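Local structure of tyrosine--tRNA ligase (Aeropyrum pernix, 2CYA) at residues 10-15 and 62-67; 16-21 and 210-215; 55-60 and 103-108. The protein probably catalyses the ATP-dependent attachment of tyrosine to tRNA(Tyr), with tyrosyl-AMP formed first and the tyrosyl group then passed to the acceptor end. One frame throughout, in Å; residues are numbered along the deposited sequence.

How the interactions relate
From the N terminus, helix 5-14 meets the end of helix 51-64 in interaction 1. This closes a loop that holds the first parallel strand, 37-42. The chain at 16-21 then forms interaction 2 with 210-215, closing a much longer loop. Interaction 3 joins the middle of helix 51-64 to the end of helix 88-104 and is nested inside that loop. Interaction 1 crosses both of the others along the chain. Together they tie the N-terminal helix, the edge of the mixed sheet and two helices of the nucleotide-binding fold. Lys58 of 55-60 links all three, with Ile13 O a probable acceptor and Thr17 and Thr211 packed on its side chain.

Interaction 1 (10-15 and 62-67); sequences FNRIAR and LVEAGV
Ile13 sends CG1 anti to its carbonyl carbon (chi1 -70°), and this branch meets the methyl of Ala65. The same rotation puts CG2 anti to the backbone N, where it meets Leu62. Ile13 CG1 lies 3.6 Å from Ala65 CB. On the other branch, Ile13 CG2 is 3.9 Å from Leu62 CD1, and the two side chains cross at about a right angle. The tip of the isoleucine goes on to Val67, with Ile13 CD1 4.3 Å from Val67 CG2. Leu26 of helix 23-32 also touches Ile13.

Arg12 works beside this apolar patch. Its chain is bent at the CB-CG and CG-CD bonds, and its CG packs 4.0 Å from Ala65 CB. The guanidinium forms a salt bridge with Glu64, with Arg12 NH1 3.5 Å from Glu64 OE1. The oxygen sits over one face of the guanidinium, towards its rim, and the two flat groups are 46° apart.

The contact joins helix 5-14 to the C-terminal end of helix 51-64. That end is a Schellman motif. Val67 N bonds back to Leu62 O at 3.1 Å, and Gly66, at positive phi, bonds through its N to Val63 O.

Arg15 also lies near Arg12, and it has acidic partners in Asp61 and Asp288, which probably ease the crowding of positive charge. The chemistry is therefore split: a buried aliphatic junction packs the two helix ends together, while the Arg12-Glu64 pair adds attraction between charges but no directed bond.

Interaction 2 (16-21 and 210-215); sequences NTVEIV and HTPIIS
A classic beta bulge joins the edge strand 19-21 to strand 207-211 of the mixed sheet, with Val18 and Glu19 both facing His210. Glu19 and His210 form an antiparallel hydrogen-bonded pair. Val18 N donates to His210 O at 2.8 Å, and His210 N donates to Glu19 O at 3.1 Å. The extra residue is taken up on the 16-21 side.

The paired side chains lie side by side and point the same way. Glu19 has CG between its backbone N and carbonyl carbon (chi1 77°), and beyond CG its chain is extended. His210 ND1 donates to Glu19 OE2 at a short 2.5 Å. The oxygen lies close to the ring plane and receives the bond on its anti lone pair, while the carboxylate plane is turned 46° from the ring. The N-H...O angle is 147°, so the bond is somewhat bent. His210 NE2 is hydrogen-bonded to His191 ND1. The ring is thus held at both nitrogens, which would restrict its rotation. The side chain of His210 is about 5 Å from that of Gln187, a predicted tyrosine-binding residue.

Beyond the end of strand 207-211, Pro212 meets Val18, with Val18 CG2 3.6 Å from Pro212 CB. Asn16 O is 3.4 Å from Pro212 CD on the proline ring. Thr17 OG1 turns to another partner, Ala14 O at the end of helix 5-14.

Helix 51-64 covers Thr211 and Pro212 with Val54, and reaches Thr17 with Lys58. Tyr282 of helix 275-284 touches Pro212, while the other neighbour of strand 207-211 in the sheet is strand 180-184.

Interaction 3 (55-60 and 103-108); sequences WMYKVK and EAAGVP
Lys60 runs out extended beyond CG and crosses the ring of Pro108 at about a right angle, with Lys60 CG 3.9 Å from Pro108 CD. Its end reaches the backbone. Lys60 NZ donates to Gly106 O at 3.2 Å, approaching from above the carbonyl plane (37° out of it). An alanine in place of Lys60 would probably leave Gly106 O without its lysine partner and open a gap beside the proline ring. Val59 and Val107 also cross at about a right angle, their CG1 atoms 4.2 Å apart. The other branch, Val107 CG2, presses on the backbone at Met56 O, 3.4 Å away.

These residues join the middle of helix 51-64 to the end of helix 88-104, where Gly106 takes positive phi in a Schellman motif. The two helices follow successive parallel strands, 37-42 and 68-73, of the Rossmann-type fold of class I synthetases.

Tyr57 turns its ring edge to the same helix end. Ala105 O lies near the ring plane, 4.0 Å from Tyr57 CE1. A water bridges the pair: it is 2.6 Å from Tyr57 OH and donates to Ala105 O. Val337 of helix 323-346 touches the tyrosine as well.

Interaction 1 (10-15 and 62-67)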
ATOM      1  N   PHE A  10       2.121  33.575 -15.173  1.00 39.04           N
ATOM      2  CA  PHE A  10       2.546  33.423 -13.802  1.00 38.39           C
ATOM      3  C   PHE A  10       1.638  34.154 -12.816  1.00 38.95           C
ATOM      4  O   PHE A  10       1.163  33.543 -11.851  1.00 37.22           O
ATOM      5  CB  PHE A  10       3.980  33.903 -13.608  1.00 36.37           C
ATOM      6  CG  PHE A  10       4.462  33.796 -12.181  1.00 34.60           C
ATOM      7  CD1 PHE A  10       4.989  32.609 -11.697  1.00 34.84           C
ATOM      8  CD2 PHE A  10       4.349  34.877 -11.313  1.00 34.91           C
ATOM      9  CE1 PHE A  10       5.398  32.493 -10.365  1.00 32.85           C
ATOM     10  CE2 PHE A  10       4.749  34.780  -9.983  1.00 34.17           C
ATOM     11  CZ  PHE A  10       5.276  33.584  -9.505  1.00 34.56           C
ATOM     12  N   ASN A  11       1.388  35.448 -13.042  1.00 39.89           N
ATOM     13  CA  ASN A  11       0.534  36.203 -12.109  1.00 39.16           C
ATOM     14  C   ASN A  11      -0.876  35.636 -12.053  1.00 37.47           C
ATOM     15  O   ASN A  11      -1.541  35.716 -11.029  1.00 39.88           O
ATOM     16  CB  ASN A  11       0.457  37.682 -12.482  1.00 40.60           C
ATOM     17  CG  ASN A  11       1.781  38.399 -12.314  1.00 42.52           C
ATOM     18  OD1 ASN A  11       2.497  38.197 -11.333  1.00 41.86           O
ATOM     19  ND2 ASN A  11       2.101  39.259 -13.269  1.00 43.92           N
ATOM     20  N   ARG A  12      -1.329  35.078 -13.160  1.00 35.73           N
ATOM     21  CA  ARG A  12      -2.651  34.487 -13.216  1.00 38.48           C
ATOM     22  C   ARG A  12      -2.678  33.221 -12.343  1.00 37.63           C
ATOM     23  O   ARG A  12      -3.644  32.968 -11.634  1.00 36.45           O
ATOM     24  CB  ARG A  12      -2.998  34.139 -14.661  1.00 39.77           C
ATOM     25  CG  ARG A  12      -4.024  33.025 -14.808  1.00 48.03           C
ATOM     26  CD  ARG A  12      -5.175  33.472 -15.667  1.00 51.11           C
ATOM     27  NE  ARG A  12      -5.896  34.566 -15.019  1.00 57.51           N
ATOM     28  CZ  ARG A  12      -6.729  35.387 -15.652  1.00 59.63           C
ATOM     29  NH1 ARG A  12      -6.944  35.239 -16.954  1.00 59.77           N
ATOM     30  NH2 ARG A  12      -7.350  36.351 -14.980  1.00 61.40           N
ATOM     31  N   ILE A  13      -1.608  32.436 -12.413  1.00 34.71           N
ATOM     32  CA  ILE A  13      -1.492  31.214 -11.624  1.00 32.53           C
ATOM     33  C   ILE A  13      -1.212  31.545 -10.159  1.00 32.81           C
ATOM     34  O   ILE A  13      -1.788  30.931  -9.258  1.00 33.92           O
ATOM     35  CB  ILE A  13      -0.348  30.305 -12.166  1.00 29.32           C
ATOM     36  CG1 ILE A  13      -0.755  29.718 -13.510  1.00 27.81           C
ATOM     37  CG2 ILE A  13      -0.023  29.209 -11.176  1.00 28.16           C
ATOM     38  CD1 ILE A  13       0.367  29.017 -14.230  1.00 27.80           C
ATOM     39  N   ALA A  14      -0.348  32.524  -9.915  1.00 32.30           N
ATOM     40  CA  ALA A  14       0.007  32.887  -8.548  1.00 32.72           C
ATOM     41  C   ALA A  14      -1.048  33.657  -7.768  1.00 34.73           C
ATOM     42  O   ALA A  14      -1.086  33.582  -6.540  1.00 34.84           O
ATOM     43  CB  ALA A  14       1.308  33.680  -8.540  1.00 33.55           C
ATOM     44  N   ARG A  15      -1.897  34.393  -8.475  1.00 36.21           N
ATOM     45  CA  ARG A  15      -2.925  35.215  -7.838  1.00 38.51           C
ATOM     46  C   ARG A  15      -3.699  34.513  -6.714  1.00 38.89           C
ATOM     47  O   ARG A  15      -4.314  33.470  -6.918  1.00 37.00           O
ATOM     48  CB  ARG A  15      -3.893  35.764  -8.911  1.00 40.00           C
ATOM     49  CG  ARG A  15      -5.212  35.016  -9.060  1.00 44.54           C
ATOM     50  CD  ARG A  15      -5.728  34.966 -10.504  1.00 45.33           C
ATOM     51  NE  ARG A  15      -6.124  36.265 -11.022  1.00 49.36           N
ATOM     52  CZ  ARG A  15      -7.211  36.476 -11.762  1.00 50.83           C
ATOM     53  NH1 ARG A  15      -8.020  35.465 -12.073  1.00 49.71           N
ATOM     54  NH2 ARG A  15      -7.488  37.701 -12.194  1.00 50.03           N
ATOM     55  N   LEU A  62      -5.569  28.174 -13.621  1.00 32.66           N
ATOM     56  CA  LEU A  62      -4.580  27.306 -14.266  1.00 31.79           C
ATOM     57  C   LEU A  62      -4.983  26.942 -15.681  1.00 31.58           C
ATOM     58  O   LEU A  62      -4.154  26.975 -16.592  1.00 30.99           O
ATOM     59  CB  LEU A  62      -4.341  26.031 -13.450  1.00 30.54           C
ATOM     60  CG  LEU A  62      -3.163  26.162 -12.489  1.00 33.79           C
ATOM     61  CD1 LEU A  62      -3.444  27.268 -11.478  1.00 34.95           C
ATOM     62  CD2 LEU A  62      -2.932  24.842 -11.775  1.00 35.52           C
ATOM     63  N   VAL A  63      -6.254  26.604 -15.871  1.00 31.12           N
ATOM     64  CA  VAL A  63      -6.743  26.257 -17.204  1.00 31.78           C
ATOM     65  C   VAL A  63      -6.581  27.435 -18.182  1.00 33.29           C
ATOM     66  O   VAL A  63      -6.173  27.243 -19.325  1.00 32.58           O
ATOM     67  CB  VAL A  63      -8.243  25.867 -17.171  1.00 32.00           C
ATOM     68  CG1 VAL A  63      -8.813  25.812 -18.600  1.00 32.00           C
ATOM     69  CG2 VAL A  63      -8.414  24.518 -16.482  1.00 34.13           C
ATOM     70  N   GLU A  64      -6.903  28.646 -17.737  1.00 33.41           N
ATOM     71  CA  GLU A  64      -6.796  29.817 -18.615  1.00 35.31           C
ATOM     72  C   GLU A  64      -5.340  30.192 -18.822  1.00 35.36           C
ATOM     73  O   GLU A  64      -5.012  30.944 -19.735  1.00 39.66           O
ATOM     74  CB  GLU A  64      -7.596  31.010 -18.045  1.00 36.04           C
ATOM     75  CG  GLU A  64      -9.091  30.694 -17.847  1.00 37.51           C
ATOM     76  CD  GLU A  64      -9.917  31.865 -17.304  1.00 41.26           C
ATOM     77  OE1 GLU A  64      -9.388  32.707 -16.534  1.00 41.23           O
ATOM     78  OE2 GLU A  64     -11.118  31.924 -17.638  1.00 41.30           O
ATOM     79  N   ALA A  65      -4.462  29.651 -17.988  1.00 33.68           N
ATOM     80  CA  ALA A  65      -3.036  29.923 -18.115  1.00 31.46           C
ATOM     81  C   ALA A  65      -2.353  28.864 -18.993  1.00 31.65           C
ATOM     82  O   ALA A  65      -1.124  28.797 -19.071  1.00 32.07           O
ATOM     83  CB  ALA A  65      -2.394  29.981 -16.735  1.00 29.12           C
ATOM     84  N   GLY A  66      -3.150  28.036 -19.664  1.00 30.21           N
ATOM     85  CA  GLY A  66      -2.570  27.034 -20.536  1.00 31.82           C
ATOM     86  C   GLY A  66      -2.191  25.674 -19.948  1.00 33.13           C
ATOM     87  O   GLY A  66      -1.698  24.824 -20.685  1.00 34.82           O
ATOM     88  N   VAL A  67      -2.418  25.444 -18.654  1.00 32.85           N
ATOM     89  CA  VAL A  67      -2.088  24.146 -18.035  1.00 30.71           C
ATOM     90  C   VAL A  67      -3.111  23.052 -18.385  1.00 30.63           C
ATOM     91  O   VAL A  67      -4.306  23.287 -18.284  1.00 33.28           O
ATOM     92  CB  VAL A  67      -2.031  24.271 -16.493  1.00 29.74           C
ATOM     93  CG1 VAL A  67      -1.731  22.902 -15.867  1.00 29.69           C
ATOM     94  CG2 VAL A  67      -0.954  25.309 -16.081  1.00 27.31           C
TER

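Interaction 2 (16-21 and 210-215)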
ATOM      1  N   ASN A  16      -3.610  35.094  -5.521  1.00 39.71           N
ATOM      2  CA  ASN A  16      -4.299  34.623  -4.332  1.00 41.53           C
ATOM      3  C   ASN A  16      -3.833  33.323  -3.673  1.00 40.61           C
ATOM      4  O   ASN A  16      -4.471  32.825  -2.744  1.00 40.27           O
ATOM      5  CB  ASN A  16      -5.797  34.549  -4.618  1.00 45.80           C
ATOM      6  CG  ASN A  16      -6.421  35.922  -4.751  1.00 50.07           C
ATOM      7  OD1 ASN A  16      -6.264  36.778  -3.866  1.00 48.74           O
ATOM      8  ND2 ASN A  16      -7.133  36.147  -5.858  1.00 51.91           N
ATOM      9  N   THR A  17      -2.722  32.777  -4.139  1.00 36.48           N
ATOM     10  CA  THR A  17      -2.200  31.573  -3.543  1.00 34.30           C
ATOM     11  C   THR A  17      -1.419  31.948  -2.284  1.00 35.36           C
ATOM     12  O   THR A  17      -0.975  33.091  -2.130  1.00 33.38           O
ATOM     13  CB  THR A  17      -1.280  30.855  -4.531  1.00 32.78           C
ATOM     14  OG1 THR A  17      -0.207  31.729  -4.903  1.00 32.99           O
ATOM     15  CG2 THR A  17      -2.060  30.474  -5.773  1.00 30.41           C
ATOM     16  N   VAL A  18      -1.267  30.984  -1.382  1.00 35.39           N
ATOM     17  CA  VAL A  18      -0.523  31.184  -0.143  1.00 35.69           C
ATOM     18  C   VAL A  18       0.972  30.996  -0.431  1.00 35.67           C
ATOM     19  O   VAL A  18       1.823  31.665   0.152  1.00 35.29           O
ATOM     20  CB  VAL A  18      -0.938  30.150   0.933  1.00 36.82           C
ATOM     21  CG1 VAL A  18      -0.024  30.260   2.149  1.00 37.81           C
ATOM     22  CG2 VAL A  18      -2.375  30.369   1.337  1.00 38.39           C
ATOM     23  N   GLU A  19       1.289  30.075  -1.332  1.00 33.70           N
ATOM     24  CA  GLU A  19       2.677  29.821  -1.667  1.00 32.60           C
ATOM     25  C   GLU A  19       2.779  29.017  -2.947  1.00 32.09           C
ATOM     26  O   GLU A  19       1.828  28.352  -3.363  1.00 31.46           O
ATOM     27  CB  GLU A  19       3.372  29.040  -0.539  1.00 34.40           C
ATOM     28  CG  GLU A  19       3.024  27.532  -0.506  1.00 34.38           C
ATOM     29  CD  GLU A  19       3.740  26.764   0.606  1.00 35.76           C
ATOM     30  OE1 GLU A  19       4.666  27.332   1.213  1.00 37.90           O
ATOM     31  OE2 GLU A  19       3.387  25.589   0.874  1.00 33.71           O
ATOM     32  N   ILE A  20       3.947  29.095  -3.566  1.00 30.91           N
ATOM     33  CA  ILE A  20       4.260  28.344  -4.768  1.00 30.41           C
ATOM     34  C   ILE A  20       5.673  27.829  -4.490  1.00 31.87           C
ATOM     35  O   ILE A  20       6.584  28.621  -4.251  1.00 31.82           O
ATOM     36  CB  ILE A  20       4.264  29.231  -6.029  1.00 30.19           C
ATOM     37  CG1 ILE A  20       2.832  29.630  -6.392  1.00 31.55           C
ATOM     38  CG2 ILE A  20       4.906  28.478  -7.209  1.00 26.71           C
ATOM     39  CD1 ILE A  20       2.753  30.605  -7.550  1.00 32.07           C
ATOM     40  N   VAL A  21       5.838  26.506  -4.469  1.00 31.00           N
ATOM     41  CA  VAL A  21       7.139  25.890  -4.218  1.00 29.67           C
ATOM     42  C   VAL A  21       7.651  25.211  -5.495  1.00 30.81           C
ATOM     43  O   VAL A  21       7.277  24.064  -5.753  1.00 29.10           O
ATOM     44  CB  VAL A  21       7.043  24.799  -3.114  1.00 30.41           C
ATOM     45  CG1 VAL A  21       8.443  24.303  -2.742  1.00 29.41           C
ATOM     46  CG2 VAL A  21       6.334  25.350  -1.882  1.00 30.75           C
ATOM     47  N   HIS A 210      -0.216  26.057  -3.448  1.00 26.05           N
ATOM     48  CA  HIS A 210      -1.169  25.974  -2.357  1.00 25.22           C
ATOM     49  C   HIS A 210      -2.111  27.162  -2.182  1.00 28.52           C
ATOM     50  O   HIS A 210      -1.677  28.320  -2.101  1.00 25.79           O
ATOM     51  CB  HIS A 210      -0.390  25.713  -1.062  1.00 26.16           C
ATOM     52  CG  HIS A 210       0.469  24.487  -1.133  1.00 26.99           C
ATOM     53  ND1 HIS A 210       1.741  24.429  -0.610  1.00 27.86           N
ATOM     54  CD2 HIS A 210       0.248  23.280  -1.715  1.00 26.64           C
ATOM     55  CE1 HIS A 210       2.268  23.243  -0.866  1.00 28.51           C
ATOM     56  NE2 HIS A 210       1.381  22.526  -1.536  1.00 24.94           N
ATOM     57  N   THR A 211      -3.402  26.838  -2.111  1.00 27.35           N
ATOM     58  CA  THR A 211      -4.465  27.804  -1.919  1.00 27.44           C
ATOM     59  C   THR A 211      -4.807  27.914  -0.428  1.00 28.90           C
ATOM     60  O   THR A 211      -4.579  26.980   0.346  1.00 26.57           O
ATOM     61  CB  THR A 211      -5.727  27.381  -2.690  1.00 27.46           C
ATOM     62  OG1 THR A 211      -6.092  26.048  -2.322  1.00 26.76           O
ATOM     63  CG2 THR A 211      -5.461  27.435  -4.183  1.00 27.77           C
ATOM     64  N   PRO A 212      -5.346  29.067  -0.007  1.00 29.09           N
ATOM     65  CA  PRO A 212      -5.712  29.288   1.396  1.00 32.15           C
ATOM     66  C   PRO A 212      -6.929  28.469   1.834  1.00 34.12           C
ATOM     67  O   PRO A 212      -7.816  28.171   1.042  1.00 32.48           O
ATOM     68  CB  PRO A 212      -5.971  30.801   1.450  1.00 31.17           C
ATOM     69  CG  PRO A 212      -6.521  31.085   0.081  1.00 28.95           C
ATOM     70  CD  PRO A 212      -5.600  30.272  -0.822  1.00 27.92           C
ATOM     71  N   ILE A 213      -6.959  28.113   3.107  1.00 37.81           N
ATOM     72  CA  ILE A 213      -8.055  27.337   3.662  1.00 41.80           C
ATOM     73  C   ILE A 213      -8.864  28.265   4.555  1.00 44.65           C
ATOM     74  O   ILE A 213      -8.388  28.654   5.623  1.00 46.56           O
ATOM     75  CB  ILE A 213      -7.506  26.153   4.507  1.00 43.73           C
ATOM     76  CG1 ILE A 213      -6.809  25.144   3.583  1.00 45.19           C
ATOM     77  CG2 ILE A 213      -8.633  25.482   5.299  1.00 43.85           C
ATOM     78  CD1 ILE A 213      -6.011  24.082   4.315  1.00 46.04           C
ATOM     79  N   ILE A 214     -10.071  28.629   4.114  1.00 45.47           N
ATOM     80  CA  ILE A 214     -10.949  29.507   4.890  1.00 45.94           C
ATOM     81  C   ILE A 214     -11.258  28.913   6.273  1.00 46.67           C
ATOM     82  O   ILE A 214     -11.616  27.739   6.394  1.00 46.28           O
ATOM     83  CB  ILE A 214     -12.278  29.762   4.150  1.00 46.57           C
ATOM     84  CG1 ILE A 214     -12.032  30.688   2.956  1.00 47.89           C
ATOM     85  CG2 ILE A 214     -13.306  30.369   5.102  1.00 47.69           C
ATOM     86  CD1 ILE A 214     -13.294  31.157   2.279  1.00 48.00           C
ATOM     87  N   SER A 215     -11.124  29.738   7.308  1.00 46.34           N
ATOM     88  CA  SER A 215     -11.368  29.307   8.683  1.00 47.73           C
ATOM     89  C   SER A 215     -12.839  29.067   9.027  1.00 47.55           C
ATOM     90  O   SER A 215     -13.747  29.469   8.304  1.00 46.50           O
ATOM     91  CB  SER A 215     -10.805  30.343   9.662  1.00 47.83           C
ATOM     92  OG  SER A 215      -9.429  30.585   9.420  1.00 53.33           O
TER

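Interaction 3 (55-60 and 103-108)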
ATOM      1  N   TRP A  55     -10.306  26.769  -4.297  1.00 22.61           N
ATOM      2  CA  TRP A  55      -9.487  25.977  -5.205  1.00 22.83           C
ATOM      3  C   TRP A  55     -10.167  25.789  -6.570  1.00 24.54           C
ATOM      4  O   TRP A  55      -9.494  25.609  -7.582  1.00 25.07           O
ATOM      5  CB  TRP A  55      -9.077  24.634  -4.581  1.00 24.83           C
ATOM      6  CG  TRP A  55     -10.164  23.665  -4.209  1.00 23.51           C
ATOM      7  CD1 TRP A  55     -10.600  23.363  -2.945  1.00 22.46           C
ATOM      8  CD2 TRP A  55     -10.861  22.780  -5.098  1.00 24.15           C
ATOM      9  NE1 TRP A  55     -11.519  22.332  -2.994  1.00 25.47           N
ATOM     10  CE2 TRP A  55     -11.696  21.956  -4.303  1.00 25.95           C
ATOM     11  CE3 TRP A  55     -10.853  22.597  -6.493  1.00 26.36           C
ATOM     12  CZ2 TRP A  55     -12.516  20.965  -4.853  1.00 23.54           C
ATOM     13  CZ3 TRP A  55     -11.664  21.612  -7.041  1.00 27.06           C
ATOM     14  CH2 TRP A  55     -12.489  20.803  -6.215  1.00 25.04           C
ATOM     15  N   MET A  56     -11.500  25.878  -6.617  1.00 24.07           N
ATOM     16  CA  MET A  56     -12.181  25.743  -7.901  1.00 24.90           C
ATOM     17  C   MET A  56     -11.814  26.947  -8.791  1.00 24.98           C
ATOM     18  O   MET A  56     -11.563  26.797  -9.977  1.00 25.31           O
ATOM     19  CB  MET A  56     -13.697  25.653  -7.704  1.00 23.45           C
ATOM     20  CG  MET A  56     -14.160  24.351  -7.044  1.00 20.20           C
ATOM     21  SD  MET A  56     -15.932  24.370  -6.661  1.00 25.25           S
ATOM     22  CE  MET A  56     -16.178  22.693  -5.943  1.00 20.94           C
ATOM     23  N   TYR A  57     -11.761  28.135  -8.203  1.00 25.48           N
ATOM     24  CA  TYR A  57     -11.404  29.337  -8.960  1.00 26.89           C
ATOM     25  C   TYR A  57      -9.956  29.232  -9.437  1.00 27.81           C
ATOM     26  O   TYR A  57      -9.608  29.722 -10.519  1.00 28.41           O
ATOM     27  CB  TYR A  57     -11.567  30.596  -8.092  1.00 23.15           C
ATOM     28  CG  TYR A  57     -13.006  30.903  -7.707  1.00 25.98           C
ATOM     29  CD1 TYR A  57     -14.068  30.610  -8.580  1.00 24.28           C
ATOM     30  CD2 TYR A  57     -13.304  31.538  -6.504  1.00 24.83           C
ATOM     31  CE1 TYR A  57     -15.372  30.942  -8.262  1.00 25.21           C
ATOM     32  CE2 TYR A  57     -14.613  31.883  -6.176  1.00 26.70           C
ATOM     33  CZ  TYR A  57     -15.646  31.585  -7.060  1.00 26.71           C
ATOM     34  OH  TYR A  57     -16.941  31.948  -6.739  1.00 22.91           O
ATOM     35  N   LYS A  58      -9.116  28.594  -8.625  1.00 25.99           N
ATOM     36  CA  LYS A  58      -7.719  28.431  -8.978  1.00 27.35           C
ATOM     37  C   LYS A  58      -7.621  27.451 -10.152  1.00 28.81           C
ATOM     38  O   LYS A  58      -6.787  27.623 -11.037  1.00 29.93           O
ATOM     39  CB  LYS A  58      -6.915  27.955  -7.767  1.00 27.46           C
ATOM     40  CG  LYS A  58      -5.402  27.992  -7.930  1.00 33.44           C
ATOM     41  CD  LYS A  58      -4.884  29.289  -8.590  1.00 34.17           C
ATOM     42  CE  LYS A  58      -5.284  30.548  -7.830  1.00 34.29           C
ATOM     43  NZ  LYS A  58      -4.761  31.760  -8.547  1.00 39.03           N
ATOM     44  N   VAL A  59      -8.485  26.437 -10.173  1.00 29.57           N
ATOM     45  CA  VAL A  59      -8.483  25.494 -11.285  1.00 29.27           C
ATOM     46  C   VAL A  59      -8.773  26.324 -12.532  1.00 29.95           C
ATOM     47  O   VAL A  59      -8.106  26.186 -13.562  1.00 29.92           O
ATOM     48  CB  VAL A  59      -9.569  24.405 -11.120  1.00 28.23           C
ATOM     49  CG1 VAL A  59      -9.633  23.538 -12.376  1.00 26.47           C
ATOM     50  CG2 VAL A  59      -9.246  23.536  -9.893  1.00 25.34           C
ATOM     51  N   LYS A  60      -9.767  27.198 -12.433  1.00 31.72           N
ATOM     52  CA  LYS A  60     -10.115  28.070 -13.556  1.00 29.98           C
ATOM     53  C   LYS A  60      -8.889  28.867 -14.005  1.00 29.51           C
ATOM     54  O   LYS A  60      -8.626  28.945 -15.200  1.00 29.90           O
ATOM     55  CB  LYS A  60     -11.237  29.042 -13.176  1.00 31.13           C
ATOM     56  CG  LYS A  60     -11.572  30.023 -14.309  1.00 35.36           C
ATOM     57  CD  LYS A  60     -12.881  30.777 -14.053  1.00 41.85           C
ATOM     58  CE  LYS A  60     -13.148  31.808 -15.159  1.00 44.84           C
ATOM     59  NZ  LYS A  60     -14.585  32.219 -15.247  1.00 50.36           N
ATOM     60  N   GLU A 103     -18.945  23.800 -12.522  1.00 30.08           N
ATOM     61  CA  GLU A 103     -19.488  24.333 -13.759  1.00 30.98           C
ATOM     62  C   GLU A 103     -20.305  25.586 -13.465  1.00 31.11           C
ATOM     63  O   GLU A 103     -20.069  26.650 -14.043  1.00 27.75           O
ATOM     64  CB  GLU A 103     -20.372  23.273 -14.428  1.00 33.11           C
ATOM     65  CG  GLU A 103     -21.288  23.806 -15.530  1.00 36.97           C
ATOM     66  CD  GLU A 103     -21.992  22.687 -16.302  1.00 37.26           C
ATOM     67  OE1 GLU A 103     -21.560  22.386 -17.426  1.00 40.16           O
ATOM     68  OE2 GLU A 103     -22.965  22.103 -15.783  1.00 39.94           O
ATOM     69  N   ALA A 104     -21.261  25.447 -12.547  1.00 30.70           N
ATOM     70  CA  ALA A 104     -22.119  26.557 -12.160  1.00 29.32           C
ATOM     71  C   ALA A 104     -21.313  27.698 -11.551  1.00 30.69           C
ATOM     72  O   ALA A 104     -21.773  28.835 -11.532  1.00 32.57           O
ATOM     73  CB  ALA A 104     -23.160  26.075 -11.166  1.00 30.14           C
ATOM     74  N   ALA A 105     -20.115  27.408 -11.051  1.00 29.60           N
ATOM     75  CA  ALA A 105     -19.301  28.463 -10.449  1.00 31.33           C
ATOM     76  C   ALA A 105     -18.506  29.196 -11.524  1.00 32.17           C
ATOM     77  O   ALA A 105     -17.854  30.199 -11.253  1.00 32.79           O
ATOM     78  CB  ALA A 105     -18.348  27.883  -9.393  1.00 30.42           C
ATOM     79  N   GLY A 106     -18.553  28.696 -12.749  1.00 32.45           N
ATOM     80  CA  GLY A 106     -17.838  29.381 -13.807  1.00 32.07           C
ATOM     81  C   GLY A 106     -16.564  28.708 -14.250  1.00 33.06           C
ATOM     82  O   GLY A 106     -15.856  29.246 -15.104  1.00 34.76           O
ATOM     83  N   VAL A 107     -16.243  27.548 -13.685  1.00 30.18           N
ATOM     84  CA  VAL A 107     -15.030  26.855 -14.112  1.00 30.53           C
ATOM     85  C   VAL A 107     -15.323  26.221 -15.482  1.00 29.58           C
ATOM     86  O   VAL A 107     -16.402  25.672 -15.700  1.00 29.79           O
ATOM     87  CB  VAL A 107     -14.627  25.726 -13.119  1.00 31.40           C
ATOM     88  CG1 VAL A 107     -13.354  25.044 -13.598  1.00 31.59           C
ATOM     89  CG2 VAL A 107     -14.431  26.289 -11.723  1.00 33.85           C
ATOM     90  N   PRO A 108     -14.378  26.312 -16.430  1.00 29.37           N
ATOM     91  CA  PRO A 108     -14.589  25.720 -17.759  1.00 30.98           C
ATOM     92  C   PRO A 108     -14.366  24.204 -17.685  1.00 31.66           C
ATOM     93  O   PRO A 108     -13.329  23.710 -18.132  1.00 31.99           O
ATOM     94  CB  PRO A 108     -13.530  26.415 -18.616  1.00 30.04           C
ATOM     95  CG  PRO A 108     -12.415  26.662 -17.642  1.00 30.98           C
ATOM     96  CD  PRO A 108     -13.129  27.101 -16.385  1.00 31.17           C
TER
HETATM   97  O   HOH W   1     -18.833  31.609  -8.472  1.00 33.94           O